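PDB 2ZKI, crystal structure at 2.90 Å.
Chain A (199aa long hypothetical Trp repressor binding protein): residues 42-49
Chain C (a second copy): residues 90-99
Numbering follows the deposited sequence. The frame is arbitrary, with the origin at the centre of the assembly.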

ATOM      1  N   GLU A  42     -14.396  -2.318 -22.129  1.00 41.69           N
ATOM      2  CA  GLU A  42     -13.148  -3.063 -22.296  1.00 41.95           C
ATOM      3  C   GLU A  42     -12.083  -2.209 -22.985  1.00 42.18           C
ATOM      4  O   GLU A  42     -12.377  -1.479 -23.935  1.00 42.10           O
ATOM      5  N   THR A  43     -10.848  -2.311 -22.497  1.00 42.55           N
ATOM      6  CA  THR A  43      -9.732  -1.525 -23.023  1.00 42.95           C
ATOM      7  C   THR A  43      -8.632  -2.388 -23.641  1.00 43.27           C
ATOM      8  O   THR A  43      -7.769  -1.876 -24.360  1.00 43.27           O
ATOM      9  N   LEU A  44      -8.664  -3.690 -23.359  1.00 43.77           N
ATOM     10  CA  LEU A  44      -7.695  -4.632 -23.919  1.00 44.34           C
ATOM     11  C   LEU A  44      -7.757  -4.637 -25.446  1.00 44.93           C
ATOM     12  O   LEU A  44      -8.847  -4.572 -26.017  1.00 45.01           O
ATOM     13  N   PRO A  45      -6.585  -4.694 -26.112  1.00 45.54           N
ATOM     14  CA  PRO A  45      -6.527  -4.785 -27.574  1.00 46.06           C
ATOM     15  C   PRO A  45      -7.163  -6.079 -28.099  1.00 46.68           C
ATOM     16  O   PRO A  45      -7.175  -7.081 -27.381  1.00 46.67           O
ATOM     17  N   PRO A  46      -7.690  -6.055 -29.345  1.00 47.31           N
ATOM     18  CA  PRO A  46      -8.377  -7.194 -29.976  1.00 47.78           C
ATOM     19  C   PRO A  46      -7.683  -8.554 -29.815  1.00 48.35           C
ATOM     20  O   PRO A  46      -8.369  -9.564 -29.642  1.00 48.41           O
ATOM     21  N   GLU A  47      -6.348  -8.575 -29.875  1.00 49.04           N
ATOM     22  CA  GLU A  47      -5.564  -9.814 -29.752  1.00 49.76           C
ATOM     23  C   GLU A  47      -5.905 -10.604 -28.490  1.00 50.18           C
ATOM     24  O   GLU A  47      -6.048 -11.827 -28.533  1.00 50.20           O
ATOM     25  N   PHE A  48      -6.034  -9.893 -27.372  1.00 50.77           N
ATOM     26  CA  PHE A  48      -6.249 -10.516 -26.068  1.00 51.35           C
ATOM     27  C   PHE A  48      -7.733 -10.595 -25.690  1.00 51.74           C
ATOM     28  O   PHE A  48      -8.082 -10.678 -24.509  1.00 51.81           O
ATOM     29  N   GLN A  49      -8.595 -10.583 -26.709  1.00 52.22           N
ATOM     30  CA  GLN A  49     -10.037 -10.748 -26.529  1.00 52.63           C
ATOM     31  C   GLN A  49     -10.533 -12.027 -27.214  1.00 53.10           C
ATOM     32  O   GLN A  49     -11.700 -12.125 -27.610  1.00 53.11           O
TER
ATOM     33  N   LYS C  90      -1.714   0.392 -17.272  1.00 18.83           N
ATOM     34  CA  LYS C  90      -2.329  -0.743 -16.588  1.00 18.95           C
ATOM     35  C   LYS C  90      -2.864  -1.775 -17.572  1.00 19.15           C
ATOM     36  O   LYS C  90      -2.731  -2.979 -17.337  1.00 19.32           O
ATOM     37  N   THR C  91      -3.461  -1.305 -18.669  1.00 19.20           N
ATOM     38  CA  THR C  91      -3.982  -2.200 -19.700  1.00 19.26           C
ATOM     39  C   THR C  91      -2.851  -2.940 -20.408  1.00 19.38           C
ATOM     40  O   THR C  91      -2.978  -4.127 -20.708  1.00 19.52           O
ATOM     41  N   PHE C  92      -1.741  -2.250 -20.661  1.00 19.49           N
ATOM     42  CA  PHE C  92      -0.575  -2.910 -21.239  1.00 19.57           C
ATOM     43  C   PHE C  92      -0.047  -4.031 -20.337  1.00 19.68           C
ATOM     44  O   PHE C  92       0.255  -5.125 -20.815  1.00 19.71           O
ATOM     45  N   LEU C  93       0.061  -3.751 -19.040  1.00 19.79           N
ATOM     46  CA  LEU C  93       0.558  -4.734 -18.081  1.00 19.95           C
ATOM     47  C   LEU C  93      -0.377  -5.940 -17.960  1.00 20.31           C
ATOM     48  O   LEU C  93       0.044  -7.027 -17.562  1.00 20.29           O
ATOM     49  N   ASP C  94      -1.643  -5.742 -18.317  1.00 20.75           N
ATOM     50  CA  ASP C  94      -2.613  -6.829 -18.347  1.00 21.24           C
ATOM     51  C   ASP C  94      -2.367  -7.763 -19.528  1.00 21.49           C
ATOM     52  O   ASP C  94      -2.683  -8.955 -19.457  1.00 21.58           O
ATOM     53  N   THR C  95      -1.798  -7.223 -20.607  1.00 21.76           N
ATOM     54  CA  THR C  95      -1.471  -8.021 -21.795  1.00 22.01           C
ATOM     55  C   THR C  95      -0.236  -8.896 -21.571  1.00 22.21           C
ATOM     56  O   THR C  95      -0.008  -9.858 -22.311  1.00 22.30           O
ATOM     57  N   THR C  96       0.546  -8.570 -20.542  1.00 22.47           N
ATOM     58  CA  THR C  96       1.762  -9.324 -20.219  1.00 22.80           C
ATOM     59  C   THR C  96       1.475 -10.627 -19.460  1.00 22.99           C
ATOM     60  O   THR C  96       2.351 -11.163 -18.779  1.00 23.09           O
ATOM     61  N   ALA C  97       0.251 -11.136 -19.601  1.00 23.27           N
ATOM     62  CA  ALA C  97      -0.184 -12.378 -18.957  1.00 23.49           C
ATOM     63  C   ALA C  97       0.589 -13.611 -19.429  1.00 23.67           C
ATOM     64  O   ALA C  97       0.902 -14.496 -18.630  1.00 23.73           O
ATOM     65  N   ILE C  98       0.886 -13.662 -20.728  1.00 23.83           N
ATOM     66  CA  ILE C  98       1.682 -14.747 -21.309  1.00 24.03           C
ATOM     67  C   ILE C  98       3.110 -14.762 -20.769  1.00 23.99           C
ATOM     68  O   ILE C  98       3.674 -15.832 -20.535  1.00 24.04           O
ATOM     69  N   LEU C  99       3.678 -13.576 -20.561  1.00 24.02           N
ATOM     70  CA  LEU C  99       5.023 -13.439 -20.007  1.00 24.00           C
ATOM     71  C   LEU C  99       5.072 -13.872 -18.541  1.00 24.15           C
ATOM     72  O   LEU C  99       6.102 -14.354 -18.063  1.00 24.27           O
TER

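The contact sets an irregular segment of chain A, mostly loop with a short 3-10 turn, against a chain C helix and the start of the next helical segment, and burial between the two stretches sums to 334 Å². Its register follows the helical repeat: A:Leu44 lies nearest C:Thr91 and A:Phe48 nearest C:Thr95, residues about one turn apart that both point toward chain A.

At one end A:Thr43, in the p rotamer, directs its hydroxyl at the helix, and its OG1 donates to OG1 of C:Thr91 at 3.0 Å, the one hydrogen bond across the stretches. C:Thr91 takes m, which sends OG1 to this partner and leaves CG2 facing A:Leu44, whose CD2 lies 4.0 Å from it. The CA-to-CB bond of A:Leu44 runs sideways, yet its m,t conformation brings CD2 back to the helix, 3.9 Å from both CB of C:Asp94 and CG2 of C:Thr95. Behind it, A:Glu42 (t, p) does not touch the chain C stretch; its OE1 instead accepts the backbone N of A:Thr43 and of A:Leu44, each at 3.1 Å, bracing the loop that presents them.

C:Thr95 is the amphipathic piece. In the p rotamer its OG1 donates back to O of C:Phe92 at 2.6 Å; the hydroxyl is satisfied within its own chain, and CG2 faces CD of A:Pro45 at 3.9 Å. Its CB sits over one face of the A:Phe48 ring, 3.9 Å from the centroid, a CH-pi contact. A:Phe48, whose CA-to-CB bond points toward chain C, has chi1 m and chi2 at 90°, while CD1 of C:Ile98 approaches the ring edge, 4.4 Å from CE2.

C:Asp94 lends its CB to the apolar contact while OD2 forms a salt bridge with NZ of C:Lys90 at 3.0 Å. The rule is economical: at C:Thr91 and C:Thr95 the hydroxyl has a hydrogen-bond partner and the methyl lies against chain A.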

ATOM      1  CB  GLU A  42     -13.389  -4.362 -23.077  1.00 41.96           C
ATOM      2  CG  GLU A  42     -12.163  -5.270 -23.209  1.00 41.86           C
ATOM      3  CD  GLU A  42     -11.622  -5.733 -21.866  1.00 41.94           C
ATOM      4  OE1 GLU A  42     -10.612  -5.162 -21.398  1.00 41.83           O
ATOM      5  OE2 GLU A  42     -12.211  -6.659 -21.271  1.00 41.92           O
ATOM      6  CB  THR A  43      -9.114  -0.610 -21.939  1.00 42.94           C
ATOM      7  OG1 THR A  43      -8.708  -1.400 -20.813  1.00 43.13           O
ATOM      8  CG2 THR A  43     -10.116   0.448 -21.486  1.00 42.72           C
ATOM      9  CB  LEU A  44      -7.936  -6.050 -23.382  1.00 44.23           C
ATOM     10  CG  LEU A  44      -7.539  -6.412 -21.946  1.00 44.00           C
ATOM     11  CD1 LEU A  44      -8.109  -7.770 -21.580  1.00 43.81           C
ATOM     12  CD2 LEU A  44      -6.030  -6.401 -21.740  1.00 43.60           C
ATOM     13  CB  PRO A  45      -5.021  -4.765 -27.867  1.00 46.04           C
ATOM     14  CG  PRO A  45      -4.375  -5.198 -26.604  1.00 45.79           C
ATOM     15  CD  PRO A  45      -5.238  -4.655 -25.517  1.00 45.56           C
ATOM     16  CB  PRO A  46      -8.424  -6.795 -31.454  1.00 47.80           C
ATOM     17  CG  PRO A  46      -8.473  -5.314 -31.434  1.00 47.57           C
ATOM     18  CD  PRO A  46      -7.660  -4.879 -30.241  1.00 47.38           C
ATOM     19  CB  GLU A  47      -4.056  -9.527 -29.754  1.00 49.78           C
ATOM     20  CG  GLU A  47      -3.498  -8.930 -31.036  1.00 50.30           C
ATOM     21  CD  GLU A  47      -3.412  -7.413 -30.995  1.00 50.89           C
ATOM     22  OE1 GLU A  47      -2.278  -6.886 -31.015  1.00 51.01           O
ATOM     23  OE2 GLU A  47      -4.473  -6.748 -30.938  1.00 50.95           O
ATOM     24  CB  PHE A  48      -5.424  -9.794 -24.993  1.00 51.34           C
ATOM     25  CG  PHE A  48      -3.935  -9.864 -25.225  1.00 51.45           C
ATOM     26  CD1 PHE A  48      -3.284  -8.884 -25.973  1.00 51.40           C
ATOM     27  CD2 PHE A  48      -3.184 -10.916 -24.702  1.00 51.58           C
ATOM     28  CE1 PHE A  48      -1.906  -8.947 -26.197  1.00 51.42           C
ATOM     29  CE2 PHE A  48      -1.806 -10.990 -24.919  1.00 51.65           C
ATOM     30  CZ  PHE A  48      -1.167 -10.002 -25.669  1.00 51.48           C
ATOM     31  CB  GLN A  49     -10.793  -9.524 -27.061  1.00 52.61           C
ATOM     32  CG  GLN A  49     -10.534  -8.232 -26.296  1.00 52.37           C
ATOM     33  CD  GLN A  49     -11.428  -7.093 -26.752  1.00 52.34           C
ATOM     34  OE1 GLN A  49     -12.652  -7.178 -26.671  1.00 52.07           O
ATOM     35  NE2 GLN A  49     -10.818  -6.016 -27.227  1.00 52.05           N
TER
ATOM     36  CB  LYS C  90      -3.448  -0.280 -15.650  1.00 18.90           C
ATOM     37  CG  LYS C  90      -4.028  -1.367 -14.745  1.00 18.77           C
ATOM     38  CD  LYS C  90      -3.140  -1.652 -13.537  1.00 19.12           C
ATOM     39  CE  LYS C  90      -2.269  -2.886 -13.738  1.00 19.22           C
ATOM     40  NZ  LYS C  90      -3.029  -4.152 -13.525  1.00 19.39           N
ATOM     41  CB  THR C  91      -4.863  -1.462 -20.719  1.00 19.22           C
ATOM     42  OG1 THR C  91      -5.855  -0.698 -20.024  1.00 19.24           O
ATOM     43  CG2 THR C  91      -5.564  -2.451 -21.637  1.00 19.12           C
ATOM     44  CB  PHE C  92       0.547  -1.920 -21.555  1.00 19.46           C
ATOM     45  CG  PHE C  92       1.838  -2.589 -21.922  1.00 19.53           C
ATOM     46  CD1 PHE C  92       1.960  -3.276 -23.129  1.00 19.55           C
ATOM     47  CD2 PHE C  92       2.920  -2.570 -21.046  1.00 19.55           C
ATOM     48  CE1 PHE C  92       3.146  -3.922 -23.467  1.00 19.64           C
ATOM     49  CE2 PHE C  92       4.114  -3.212 -21.376  1.00 19.58           C
ATOM     50  CZ  PHE C  92       4.227  -3.887 -22.588  1.00 19.67           C
ATOM     51  CB  LEU C  93       0.809  -4.088 -16.715  1.00 19.79           C
ATOM     52  CG  LEU C  93       1.911  -3.025 -16.614  1.00 19.40           C
ATOM     53  CD1 LEU C  93       1.994  -2.460 -15.204  1.00 18.98           C
ATOM     54  CD2 LEU C  93       3.265  -3.558 -17.050  1.00 18.96           C
ATOM     55  CB  ASP C  94      -4.041  -6.279 -18.385  1.00 21.35           C
ATOM     56  CG  ASP C  94      -4.471  -5.653 -17.063  1.00 21.86           C
ATOM     57  OD1 ASP C  94      -5.653  -5.257 -16.959  1.00 22.12           O
ATOM     58  OD2 ASP C  94      -3.641  -5.559 -16.129  1.00 22.51           O
ATOM     59  CB  THR C  95      -1.281  -7.155 -23.077  1.00 21.98           C
ATOM     60  OG1 THR C  95      -0.056  -6.416 -23.000  1.00 22.09           O
ATOM     61  CG2 THR C  95      -2.449  -6.194 -23.278  1.00 21.79           C
ATOM     62  CB  THR C  96       2.783  -8.466 -19.426  1.00 22.76           C
ATOM     63  OG1 THR C  96       2.182  -8.000 -18.214  1.00 22.91           O
ATOM     64  CG2 THR C  96       3.246  -7.272 -20.251  1.00 22.71           C
ATOM     65  CB  ALA C  97      -1.684 -12.582 -19.160  1.00 23.53           C
ATOM     66  CB  ILE C  98       1.698 -14.702 -22.858  1.00 24.13           C
ATOM     67  CG1 ILE C  98       1.831 -13.252 -23.357  1.00 24.35           C
ATOM     68  CG2 ILE C  98       0.441 -15.382 -23.411  1.00 24.39           C
ATOM     69  CD1 ILE C  98       2.067 -13.100 -24.853  1.00 24.13           C
ATOM     70  CB  LEU C  99       5.532 -12.000 -20.158  1.00 23.93           C
ATOM     71  CG  LEU C  99       5.679 -11.399 -21.561  1.00 23.60           C
ATOM     72  CD1 LEU C  99       5.956  -9.910 -21.469  1.00 23.43           C
ATOM     73  CD2 LEU C  99       6.769 -12.086 -22.365  1.00 23.54           C
TER